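Local coordinates for protein acetyltransferase, GNAT family (Streptococcus pneumoniae, PDB 2ATR) that is of unknown exact function but probably transfers an acetyl group from acetyl-coenzyme A to an unidentified acceptor, at residues V10-V15 with E32-A37; Y19-W24 with V74-Q79; I57-V60 with S66-V69. All coordinates share one frame; numbering follows the deposited sequence.

Interaction 1 of 3, residues V10-V15 with E32-A37; sequences VKLEDV and EMLEQA
Leu12 reaches across from the start of helix 12-20 and sets its two methyls against helix 33-38 and the residue just before it. The contacts are mainly apolar. With CG anti to the backbone N (chi1 173°), the isobutyl fork points at the other helix: Leu12 CD1 meets Leu34 CD2 at 3.9 Å, while Leu12 CD2 lies 3.9 Å from Glu35 CB and 4.2 Å from Glu32 CB. Leu12 crosses both Leu34 and Glu35 at about a right angle, and the touching is done by methyl ends and the aliphatic root of a glutamate. The charged groups lie outward of this. Glu35 runs extended beyond CG past Leu12, and its OE2 lies 4.5 Å from Glu13 OE2, like beside like. Lys11 stands by Glu13, though the pair is long, NZ to OE1 3.7 Å. Val15, one turn on from Leu12, packs on Leu46 and Leu56 and seats helix 12-20 on the sheet. The two helices are the pair that, in the GNAT fold, follows the first strand. Their joint here rests on a buried leucine and dispersion forces, and the neighbouring carboxylates would probably repel each other mildly at the solvent-facing side.

Interaction 2 of 3, residues Y19-W24 with V74-Q79; sequences YQAVGW and VLPSYQ
Ala21 and Leu75 bring the two backbones nearest, CA to CA 6.6 Å, where a type I turn from Gln20 to Gly23 meets a second type I turn from Leu75 to Tyr78. The first turn lies at the C-terminal side of helix 12-20, overlapping its end; the second belongs to the GNAT fold's connection from strand 66-74 to helix 83-92. Gln79, at the end of this segment, opens a sequence of the form Gln-x-x-Gly-x-Gly, the family signature that in relatives binds the pyrophosphate of acetyl-coenzyme A. In the second turn Tyr78 N donates to Leu75 O at 2.8 Å, and Pro76 is the second residue, its ring turned toward Ala21. The side-chain contact is small and apolar. Ala21 directs its methyl at the other segment, and Ala21 CB sits 3.6 Å from Leu75 CD2. Leu75 itself leaves its backbone at an angle to this partner; its CG stands beside the backbone N and anti to the carbonyl carbon (chi1 -66°), and one branch of the fork swings back to the alanine. Backbone bonding of Leu75 with Val54 keeps it tied to the hairpin, while Tyr19 OH, earlier in the segment of Ala21, is hydrogen-bonded to Asp71 OD2. The ring of Pro76 comes up beside the leucine: its CD is 4.4 Å from Ala21 CB, and Pro76 CG lies 4.0 Å from Ala21 O.

Interaction 3 of 3, residues I57-V60 with S66-V69; sequences IRLV and SVFV
Leu59 carries its CG anti to the carbonyl carbon and beside the backbone N (chi1 -53°), which turns its fork toward strand 66-69 and lets it straddle two valines. Its CD1 is 3.9 Å from Val67 CG1, and its CD2 is 3.8 Å from Val69 CG2. In Val69, CG1 is the branch anti to the backbone N, and it takes the other neighbour, Ile57, whose CD1 ends 4.1 Å away from it. These four side chains share one face of the sheet, where helix 83-92 covers Ile57 and Leu59, and Phe95 closes over Leu59 and Val67. Val60 and Phe68 occupy the other face, crossing at about a right angle with Val60 CG2 3.8 Å from Phe68 CB; Val60 O also lies at the edge of the phenyl ring, near its plane. Between the faces, Val60 and Phe68 form an antiparallel hydrogen-bonded pair. Val60 N donates to Phe68 O at 3.0 Å with an N-H...O angle of 164°, in the carbonyl plane, and Phe68 N returns a shorter bond of 2.7 Å to Val60 O, bent to 153°. Each carbonyl accepts one N-H bond and is also approached, more weakly, by a CA-H, Phe68 O by that of Leu59 and Val60 O by that of Val67. Leu59 and Val69 are the adjoining non-hydrogen-bonded pair. Arg58 turns to the Val60 face and forms a salt bridge with Asp71, its NH1 bonded to Ser41. Such a long antiparallel hairpin, strands 52-61 and 66-74, with the following helix packed on one face, is the central element of the GNAT acetyltransferase fold.

From the N terminus, strand 2-7 leads into helix 12-20, whose start enters interaction 1 and whose end enters interaction 2. Interaction 1 closes first, when helix 33-38 returns to residues 10-15 after a connection that includes the unmodelled residues 27-31. Interaction 2 opens inside that loop and closes only at residues 74-79, so the two cross. Interaction 3, the hairpin pairing, follows interaction 1 in series and is nested within the loop of interaction 2. Leu34 packs on Tyr19 and Ala37 on Arg58, joining the contacts: the two early helices, the middle of the sheet and the turn ahead of helix 83-92 are joined into one continuous packed unit.

Interaction 1 of 3, residues V10-V15 with E32-A37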
ATOM      1  N   VAL A  10       8.961   8.542  -8.332  1.00 44.92           N
ATOM      2  CA  VAL A  10       8.314   9.238  -7.233  1.00 44.66           C
ATOM      3  C   VAL A  10       9.403   9.727  -6.316  1.00 45.01           C
ATOM      4  O   VAL A  10      10.176   8.924  -5.765  1.00 44.72           O
ATOM      5  CB  VAL A  10       7.316   8.370  -6.435  1.00 44.39           C
ATOM      6  CG1 VAL A  10       6.547   9.229  -5.376  1.00 42.60           C
ATOM      7  CG2 VAL A  10       6.350   7.723  -7.347  1.00 44.29           C
ATOM      8  N   LYS A  11       9.459  11.051  -6.195  1.00 45.34           N
ATOM      9  CA  LYS A  11      10.368  11.749  -5.286  1.00 46.06           C
ATOM     10  C   LYS A  11       9.652  11.949  -3.955  1.00 45.28           C
ATOM     11  O   LYS A  11       8.460  12.213  -3.923  1.00 44.73           O
ATOM     12  CB  LYS A  11      10.800  13.107  -5.885  1.00 46.70           C
ATOM     13  CG  LYS A  11      11.954  13.030  -6.931  1.00 48.76           C
ATOM     14  CD  LYS A  11      12.357  14.446  -7.470  1.00 53.10           C
ATOM     15  CE  LYS A  11      11.167  15.174  -8.137  1.00 55.48           C
ATOM     16  NZ  LYS A  11      11.243  16.672  -8.082  1.00 57.62           N
ATOM     17  N   LEU A  12      10.392  11.808  -2.857  1.00 45.90           N
ATOM     18  CA  LEU A  12       9.807  11.852  -1.521  1.00 45.94           C
ATOM     19  C   LEU A  12       9.073  13.177  -1.199  1.00 46.10           C
ATOM     20  O   LEU A  12       7.969  13.162  -0.627  1.00 45.80           O
ATOM     21  CB  LEU A  12      10.886  11.509  -0.487  1.00 46.42           C
ATOM     22  CG  LEU A  12      10.645  11.629   1.023  1.00 45.74           C
ATOM     23  CD1 LEU A  12       9.390  10.921   1.490  1.00 48.05           C
ATOM     24  CD2 LEU A  12      11.849  11.053   1.724  1.00 46.14           C
ATOM     25  N   GLU A  13       9.650  14.306  -1.613  1.00 46.32           N
ATOM     26  CA  GLU A  13       9.013  15.639  -1.424  1.00 46.53           C
ATOM     27  C   GLU A  13       7.564  15.670  -1.836  1.00 45.69           C
ATOM     28  O   GLU A  13       6.727  16.270  -1.127  1.00 45.35           O
ATOM     29  CB  GLU A  13       9.732  16.736  -2.208  1.00 47.88           C
ATOM     30  CG  GLU A  13      11.250  16.723  -2.061  1.00 52.47           C
ATOM     31  CD  GLU A  13      11.914  16.014  -3.221  1.00 58.72           C
ATOM     32  OE1 GLU A  13      11.529  16.306  -4.389  1.00 63.53           O
ATOM     33  OE2 GLU A  13      12.811  15.172  -2.970  1.00 61.14           O
ATOM     34  N   ASP A  14       7.250  15.013  -2.959  1.00 45.01           N
ATOM     35  CA  ASP A  14       5.875  15.033  -3.487  1.00 44.30           C
ATOM     36  C   ASP A  14       4.916  14.150  -2.675  1.00 42.53           C
ATOM     37  O   ASP A  14       3.693  14.305  -2.762  1.00 43.02           O
ATOM     38  CB  ASP A  14       5.843  14.660  -4.983  1.00 45.55           C
ATOM     39  CG  ASP A  14       6.875  15.479  -5.834  1.00 49.72           C
ATOM     40  OD1 ASP A  14       7.047  16.708  -5.581  1.00 50.91           O
ATOM     41  OD2 ASP A  14       7.536  14.880  -6.733  1.00 50.82           O
ATOM     42  N   VAL A  15       5.451  13.224  -1.880  1.00 40.22           N
ATOM     43  CA  VAL A  15       4.570  12.323  -1.112  1.00 38.03           C
ATOM     44  C   VAL A  15       4.758  12.358   0.407  1.00 37.73           C
ATOM     45  O   VAL A  15       4.008  11.710   1.131  1.00 35.86           O
ATOM     46  CB  VAL A  15       4.685  10.876  -1.579  1.00 37.82           C
ATOM     47  CG1 VAL A  15       4.140  10.760  -3.032  1.00 37.82           C
ATOM     48  CG2 VAL A  15       6.144  10.402  -1.452  1.00 34.56           C
ATOM     49  N   GLU A  32      15.367   8.692   6.179  1.00 47.88           N
ATOM     50  CA  GLU A  32      14.627   7.757   5.377  1.00 47.33           C
ATOM     51  C   GLU A  32      15.408   6.700   4.524  1.00 46.06           C
ATOM     52  O   GLU A  32      16.095   6.962   3.521  1.00 45.96           O
ATOM     53  CB  GLU A  32      13.513   8.425   4.574  1.00 48.06           C
ATOM     54  CG  GLU A  32      12.399   8.904   5.440  1.00 51.41           C
ATOM     55  CD  GLU A  32      12.669  10.343   5.956  1.00 56.95           C
ATOM     56  OE1 GLU A  32      13.783  10.905   5.707  1.00 61.06           O
ATOM     57  OE2 GLU A  32      11.761  10.908   6.586  1.00 57.00           O
HETATM   58  N   MSE A  33      15.303   5.488   5.031  1.00 44.40           N
HETATM   59  CA  MSE A  33      15.061   4.341   4.162  1.00 41.67           C
HETATM   60  C   MSE A  33      14.071   4.641   3.021  1.00 39.64           C
HETATM   61  O   MSE A  33      14.220   4.126   1.916  1.00 35.70           O
HETATM   62  CB  MSE A  33      14.543   3.223   5.074  1.00 41.86           C
HETATM   63  CG  MSE A  33      15.630   2.753   6.095  1.00 42.76           C
HETATM   64 SE   MSE A  33      17.157   2.118   5.286  1.00 41.54          SE
HETATM   65  CE  MSE A  33      18.228   3.561   5.354  1.00 46.25           C
ATOM     66  N   LEU A  34      13.074   5.476   3.307  1.00 40.05           N
ATOM     67  CA  LEU A  34      11.941   5.685   2.412  1.00 41.36           C
ATOM     68  C   LEU A  34      12.338   6.312   1.065  1.00 41.12           C
ATOM     69  O   LEU A  34      11.919   5.832  -0.001  1.00 39.00           O
ATOM     70  CB  LEU A  34      10.824   6.466   3.124  1.00 42.71           C
ATOM     71  CG  LEU A  34       9.564   6.844   2.360  1.00 44.29           C
ATOM     72  CD1 LEU A  34       8.903   5.609   1.718  1.00 45.97           C
ATOM     73  CD2 LEU A  34       8.624   7.546   3.341  1.00 46.59           C
ATOM     74  N   GLU A  35      13.198   7.328   1.112  1.00 40.95           N
ATOM     75  CA  GLU A  35      13.772   7.909  -0.113  1.00 41.74           C
ATOM     76  C   GLU A  35      14.388   6.833  -1.009  1.00 40.73           C
ATOM     77  O   GLU A  35      14.077   6.721  -2.188  1.00 40.21           O
ATOM     78  CB  GLU A  35      14.834   8.946   0.265  1.00 42.90           C
ATOM     79  CG  GLU A  35      14.971  10.062  -0.726  1.00 45.61           C
ATOM     80  CD  GLU A  35      15.737  11.248  -0.128  1.00 51.23           C
ATOM     81  OE1 GLU A  35      16.731  11.008   0.615  1.00 51.62           O
ATOM     82  OE2 GLU A  35      15.330  12.406  -0.399  1.00 50.20           O
ATOM     83  N   GLN A  36      15.226   5.996  -0.413  1.00 40.31           N
ATOM     84  CA  GLN A  36      15.796   4.857  -1.099  1.00 40.64           C
ATOM     85  C   GLN A  36      14.740   3.829  -1.526  1.00 39.15           C
ATOM     86  O   GLN A  36      14.789   3.346  -2.645  1.00 38.74           O
ATOM     87  CB  GLN A  36      16.899   4.206  -0.239  1.00 41.90           C
ATOM     88  CG  GLN A  36      18.103   5.120   0.075  1.00 44.86           C
ATOM     89  CD  GLN A  36      18.850   5.519  -1.180  1.00 50.42           C
ATOM     90  OE1 GLN A  36      18.678   6.624  -1.686  1.00 54.31           O
ATOM     91  NE2 GLN A  36      19.682   4.615  -1.699  1.00 53.15           N
ATOM     92  N   ALA A  37      13.783   3.509  -0.639  1.00 37.61           N
ATOM     93  CA  ALA A  37      12.718   2.523  -0.952  1.00 37.29           C
ATOM     94  C   ALA A  37      11.933   2.848  -2.234  1.00 36.95           C
ATOM     95  O   ALA A  37      11.669   1.959  -3.052  1.00 35.67           O
ATOM     96  CB  ALA A  37      11.752   2.369   0.217  1.00 36.67           C
TER

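Interaction 2 of 3, residues Y19-W24 with V74-Q79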
ATOM      1  N   TYR A  19       2.878  10.381   4.182  1.00 33.64           N
ATOM      2  CA  TYR A  19       3.527   9.630   5.284  1.00 34.70           C
ATOM      3  C   TYR A  19       3.448  10.418   6.607  1.00 36.82           C
ATOM      4  O   TYR A  19       3.049   9.845   7.634  1.00 36.59           O
ATOM      5  CB  TYR A  19       4.959   9.255   4.933  1.00 33.92           C
ATOM      6  CG  TYR A  19       5.064   8.281   3.789  1.00 34.95           C
ATOM      7  CD1 TYR A  19       5.001   6.881   4.007  1.00 32.50           C
ATOM      8  CD2 TYR A  19       5.228   8.745   2.473  1.00 30.93           C
ATOM      9  CE1 TYR A  19       5.099   5.970   2.923  1.00 30.42           C
ATOM     10  CE2 TYR A  19       5.319   7.856   1.410  1.00 33.33           C
ATOM     11  CZ  TYR A  19       5.250   6.465   1.640  1.00 32.23           C
ATOM     12  OH  TYR A  19       5.352   5.627   0.557  1.00 31.38           O
ATOM     13  N   GLN A  20       3.770  11.721   6.574  1.00 37.84           N
ATOM     14  CA  GLN A  20       3.452  12.629   7.719  1.00 40.12           C
ATOM     15  C   GLN A  20       2.013  12.471   8.195  1.00 41.19           C
ATOM     16  O   GLN A  20       1.758  12.368   9.384  1.00 41.66           O
ATOM     17  CB  GLN A  20       3.742  14.115   7.384  1.00 39.63           C
ATOM     18  CG  GLN A  20       5.209  14.430   7.431  1.00 40.48           C
ATOM     19  CD  GLN A  20       5.651  15.707   6.695  1.00 43.29           C
ATOM     20  OE1 GLN A  20       4.916  16.314   5.909  1.00 40.36           O
ATOM     21  NE2 GLN A  20       6.907  16.077   6.917  1.00 43.62           N
ATOM     22  N   ALA A  21       1.068  12.427   7.267  1.00 43.83           N
ATOM     23  CA  ALA A  21      -0.350  12.312   7.608  1.00 45.95           C
ATOM     24  C   ALA A  21      -0.666  11.051   8.388  1.00 48.40           C
ATOM     25  O   ALA A  21      -1.811  10.861   8.851  1.00 49.27           O
ATOM     26  CB  ALA A  21      -1.181  12.353   6.347  1.00 45.82           C
ATOM     27  N   VAL A  22       0.320  10.162   8.501  1.00 51.87           N
ATOM     28  CA  VAL A  22       0.106   8.924   9.248  1.00 54.61           C
ATOM     29  C   VAL A  22       1.018   8.513  10.466  1.00 56.86           C
ATOM     30  O   VAL A  22       0.830   7.400  10.939  1.00 57.13           O
ATOM     31  CB  VAL A  22      -0.182   7.672   8.307  1.00 54.27           C
ATOM     32  CG1 VAL A  22      -1.460   7.855   7.483  1.00 55.05           C
ATOM     33  CG2 VAL A  22       0.990   7.333   7.445  1.00 52.52           C
ATOM     34  N   GLY A  23       2.044   9.275  10.919  1.00 59.72           N
ATOM     35  CA  GLY A  23       3.285   9.625  10.153  1.00 63.79           C
ATOM     36  C   GLY A  23       4.183   8.371  10.365  1.00 66.45           C
ATOM     37  O   GLY A  23       3.941   7.344   9.682  1.00 66.86           O
ATOM     38  N   TRP A  24       5.276   8.405  11.219  1.00 68.89           N
ATOM     39  CA  TRP A  24       6.536   9.140  10.881  1.00 70.88           C
ATOM     40  C   TRP A  24       7.703   8.850  11.965  1.00 71.55           C
ATOM     41  O   TRP A  24       7.404   8.980  13.189  1.00 71.93           O
ATOM     42  CB  TRP A  24       6.346  10.691  10.837  1.00 71.18           C
ATOM     43  CG  TRP A  24       7.580  11.526  10.306  1.00 74.17           C
ATOM     44  CD1 TRP A  24       7.502  12.743   9.689  1.00 77.17           C
ATOM     45  CD2 TRP A  24       9.012  11.211  10.355  1.00 77.02           C
ATOM     46  NE1 TRP A  24       8.761  13.205   9.351  1.00 78.06           N
ATOM     47  CE2 TRP A  24       9.702  12.287   9.743  1.00 78.27           C
ATOM     48  CE3 TRP A  24       9.772  10.135  10.855  1.00 79.09           C
ATOM     49  CZ2 TRP A  24      11.108  12.309   9.607  1.00 79.37           C
ATOM     50  CZ3 TRP A  24      11.179  10.149  10.714  1.00 79.45           C
ATOM     51  CH2 TRP A  24      11.824  11.230  10.095  1.00 80.59           C
ATOM     52  N   VAL A  74      -4.394   6.849   2.295  1.00 30.55           N
ATOM     53  CA  VAL A  74      -5.275   7.924   1.859  1.00 30.91           C
ATOM     54  C   VAL A  74      -5.290   8.995   2.994  1.00 32.04           C
ATOM     55  O   VAL A  74      -5.279   8.656   4.202  1.00 30.97           O
ATOM     56  CB  VAL A  74      -6.692   7.445   1.561  1.00 30.16           C
ATOM     57  CG1 VAL A  74      -7.558   8.618   1.030  1.00 31.12           C
ATOM     58  CG2 VAL A  74      -6.692   6.337   0.531  1.00 32.95           C
ATOM     59  N   LEU A  75      -5.241  10.273   2.613  1.00 31.98           N
ATOM     60  CA  LEU A  75      -5.486  11.349   3.618  1.00 33.23           C
ATOM     61  C   LEU A  75      -6.763  11.080   4.363  1.00 33.85           C
ATOM     62  O   LEU A  75      -7.823  10.838   3.736  1.00 33.05           O
ATOM     63  CB  LEU A  75      -5.541  12.746   2.996  1.00 32.87           C
ATOM     64  CG  LEU A  75      -4.238  13.233   2.402  1.00 33.87           C
ATOM     65  CD1 LEU A  75      -4.470  14.568   1.596  1.00 33.05           C
ATOM     66  CD2 LEU A  75      -3.118  13.391   3.492  1.00 33.83           C
ATOM     67  N   PRO A  76      -6.659  11.054   5.720  1.00 36.15           N
ATOM     68  CA  PRO A  76      -7.743  10.665   6.585  1.00 37.76           C
ATOM     69  C   PRO A  76      -8.875  11.590   6.389  1.00 39.62           C
ATOM     70  O   PRO A  76      -9.952  11.313   6.864  1.00 40.84           O
ATOM     71  CB  PRO A  76      -7.149  10.800   8.011  1.00 36.67           C
ATOM     72  CG  PRO A  76      -5.694  10.649   7.810  1.00 38.72           C
ATOM     73  CD  PRO A  76      -5.432  11.356   6.496  1.00 35.94           C
ATOM     74  N   SER A  77      -8.643  12.680   5.645  1.00 42.05           N
ATOM     75  CA  SER A  77      -9.705  13.651   5.385  1.00 42.20           C
ATOM     76  C   SER A  77     -10.599  13.246   4.194  1.00 43.15           C
ATOM     77  O   SER A  77     -11.771  13.636   4.163  1.00 44.12           O
ATOM     78  CB  SER A  77      -9.184  15.120   5.355  1.00 41.19           C
ATOM     79  OG  SER A  77      -7.977  15.292   4.666  1.00 38.97           O
ATOM     80  N   TYR A  78     -10.043  12.465   3.247  1.00 43.60           N
ATOM     81  CA  TYR A  78     -10.773  11.806   2.145  1.00 44.12           C
ATOM     82  C   TYR A  78     -11.209  10.440   2.696  1.00 47.49           C
ATOM     83  O   TYR A  78     -11.420  10.315   3.914  1.00 47.70           O
ATOM     84  CB  TYR A  78      -9.878  11.667   0.873  1.00 43.05           C
ATOM     85  CG  TYR A  78      -9.565  13.009   0.181  1.00 39.45           C
ATOM     86  CD1 TYR A  78     -10.185  13.358  -1.015  1.00 37.49           C
ATOM     87  CD2 TYR A  78      -8.679  13.932   0.763  1.00 36.51           C
ATOM     88  CE1 TYR A  78      -9.948  14.582  -1.622  1.00 37.29           C
ATOM     89  CE2 TYR A  78      -8.402  15.147   0.156  1.00 36.31           C
ATOM     90  CZ  TYR A  78      -9.059  15.487  -1.032  1.00 36.72           C
ATOM     91  OH  TYR A  78      -8.805  16.705  -1.639  1.00 35.00           O
ATOM     92  N   GLN A  79     -11.345   9.406   1.861  1.00 50.11           N
ATOM     93  CA  GLN A  79     -11.644   8.032   2.417  1.00 52.01           C
ATOM     94  C   GLN A  79     -13.126   7.760   2.449  1.00 53.53           C
ATOM     95  O   GLN A  79     -13.931   8.683   2.373  1.00 54.17           O
ATOM     96  CB  GLN A  79     -11.118   7.839   3.848  1.00 52.06           C
ATOM     97  CG  GLN A  79      -9.653   7.370   4.025  1.00 52.50           C
ATOM     98  CD  GLN A  79      -9.312   7.129   5.486  1.00 54.56           C
ATOM     99  OE1 GLN A  79     -10.207   7.073   6.354  1.00 59.91           O
ATOM    100  NE2 GLN A  79      -8.032   6.970   5.777  1.00 50.21           N
TER

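Interaction 3 of 3, residues I57-V60 with S66-V69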
ATOM      1  N   ILE A  57      -0.317   4.096  -3.160  1.00 25.37           N
ATOM      2  CA  ILE A  57      -0.108   2.636  -2.906  1.00 25.79           C
ATOM      3  C   ILE A  57       1.276   2.307  -3.414  1.00 26.36           C
ATOM      4  O   ILE A  57       1.711   2.863  -4.419  1.00 26.00           O
ATOM      5  CB  ILE A  57      -1.219   1.699  -3.478  1.00 26.32           C
ATOM      6  CG1 ILE A  57      -0.999   0.184  -3.048  1.00 21.75           C
ATOM      7  CG2 ILE A  57      -1.285   1.849  -5.024  1.00 23.00           C
ATOM      8  CD1 ILE A  57      -2.256  -0.712  -3.387  1.00 23.59           C
ATOM      9  N   ARG A  58       2.001   1.470  -2.675  1.00 25.58           N
ATOM     10  CA  ARG A  58       3.330   1.068  -3.041  1.00 25.89           C
ATOM     11  C   ARG A  58       3.484  -0.450  -2.809  1.00 26.63           C
ATOM     12  O   ARG A  58       3.300  -0.988  -1.698  1.00 26.26           O
ATOM     13  CB  ARG A  58       4.376   1.824  -2.210  1.00 26.19           C
ATOM     14  CG  ARG A  58       5.779   1.612  -2.612  1.00 28.72           C
ATOM     15  CD  ARG A  58       6.707   2.642  -1.968  1.00 24.73           C
ATOM     16  NE  ARG A  58       7.004   2.370  -0.553  1.00 23.68           N
ATOM     17  CZ  ARG A  58       7.925   1.532  -0.090  1.00 24.56           C
ATOM     18  NH1 ARG A  58       8.626   0.713  -0.890  1.00 22.41           N
ATOM     19  NH2 ARG A  58       8.122   1.466   1.211  1.00 25.81           N
ATOM     20  N   LEU A  59       3.806  -1.143  -3.887  1.00 27.13           N
ATOM     21  CA  LEU A  59       4.009  -2.602  -3.830  1.00 26.52           C
ATOM     22  C   LEU A  59       5.465  -2.918  -3.940  1.00 24.94           C
ATOM     23  O   LEU A  59       6.187  -2.223  -4.639  1.00 26.69           O
ATOM     24  CB  LEU A  59       3.262  -3.278  -4.972  1.00 25.67           C
ATOM     25  CG  LEU A  59       1.784  -3.030  -5.227  1.00 27.06           C
ATOM     26  CD1 LEU A  59       1.356  -3.983  -6.317  1.00 27.70           C
ATOM     27  CD2 LEU A  59       0.958  -3.229  -4.006  1.00 24.86           C
ATOM     28  N   VAL A  60       5.891  -3.989  -3.262  1.00 25.89           N
ATOM     29  CA  VAL A  60       7.277  -4.455  -3.219  1.00 23.37           C
ATOM     30  C   VAL A  60       7.334  -5.986  -3.367  1.00 24.95           C
ATOM     31  O   VAL A  60       6.304  -6.666  -3.233  1.00 24.24           O
ATOM     32  CB  VAL A  60       8.019  -4.056  -1.889  1.00 24.09           C
ATOM     33  CG1 VAL A  60       8.078  -2.500  -1.745  1.00 23.03           C
ATOM     34  CG2 VAL A  60       7.391  -4.728  -0.670  1.00 21.56           C
ATOM     35  N   SER A  66       6.207 -13.424  -5.359  1.00 28.59           N
ATOM     36  CA  SER A  66       5.787 -12.660  -4.177  1.00 28.94           C
ATOM     37  C   SER A  66       5.689 -11.170  -4.447  1.00 26.88           C
ATOM     38  O   SER A  66       6.626 -10.553  -4.999  1.00 26.00           O
ATOM     39  CB  SER A  66       6.724 -12.885  -2.999  1.00 29.61           C
ATOM     40  OG  SER A  66       7.982 -12.290  -3.299  1.00 38.27           O
ATOM     41  N   VAL A  67       4.536 -10.630  -4.050  1.00 26.45           N
ATOM     42  CA  VAL A  67       4.193  -9.231  -4.082  1.00 27.05           C
ATOM     43  C   VAL A  67       3.605  -8.851  -2.687  1.00 27.17           C
ATOM     44  O   VAL A  67       2.861  -9.621  -2.072  1.00 29.09           O
ATOM     45  CB  VAL A  67       3.190  -8.921  -5.207  1.00 26.62           C
ATOM     46  CG1 VAL A  67       2.699  -7.414  -5.137  1.00 24.60           C
ATOM     47  CG2 VAL A  67       3.817  -9.230  -6.627  1.00 25.97           C
ATOM     48  N   PHE A  68       4.017  -7.713  -2.159  1.00 26.54           N
ATOM     49  CA  PHE A  68       3.547  -7.274  -0.818  1.00 27.11           C
ATOM     50  C   PHE A  68       3.000  -5.869  -0.986  1.00 25.23           C
ATOM     51  O   PHE A  68       3.647  -5.047  -1.661  1.00 25.34           O
ATOM     52  CB  PHE A  68       4.678  -7.308   0.221  1.00 27.40           C
ATOM     53  CG  PHE A  68       5.289  -8.692   0.403  1.00 33.23           C
ATOM     54  CD1 PHE A  68       4.782  -9.567   1.367  1.00 32.32           C
ATOM     55  CD2 PHE A  68       6.305  -9.144  -0.456  1.00 33.44           C
ATOM     56  CE1 PHE A  68       5.331 -10.842   1.550  1.00 34.89           C
ATOM     57  CE2 PHE A  68       6.820 -10.420  -0.311  1.00 34.24           C
ATOM     58  CZ  PHE A  68       6.339 -11.264   0.715  1.00 35.78           C
ATOM     59  N   VAL A  69       1.834  -5.616  -0.399  1.00 25.38           N
ATOM     60  CA  VAL A  69       1.226  -4.275  -0.405  1.00 25.50           C
ATOM     61  C   VAL A  69       1.927  -3.565   0.746  1.00 25.69           C
ATOM     62  O   VAL A  69       1.621  -3.800   1.926  1.00 23.95           O
ATOM     63  CB  VAL A  69      -0.346  -4.248  -0.182  1.00 25.76           C
ATOM     64  CG1 VAL A  69      -0.832  -2.752  -0.091  1.00 25.75           C
ATOM     65  CG2 VAL A  69      -1.106  -4.927  -1.332  1.00 26.51           C
TER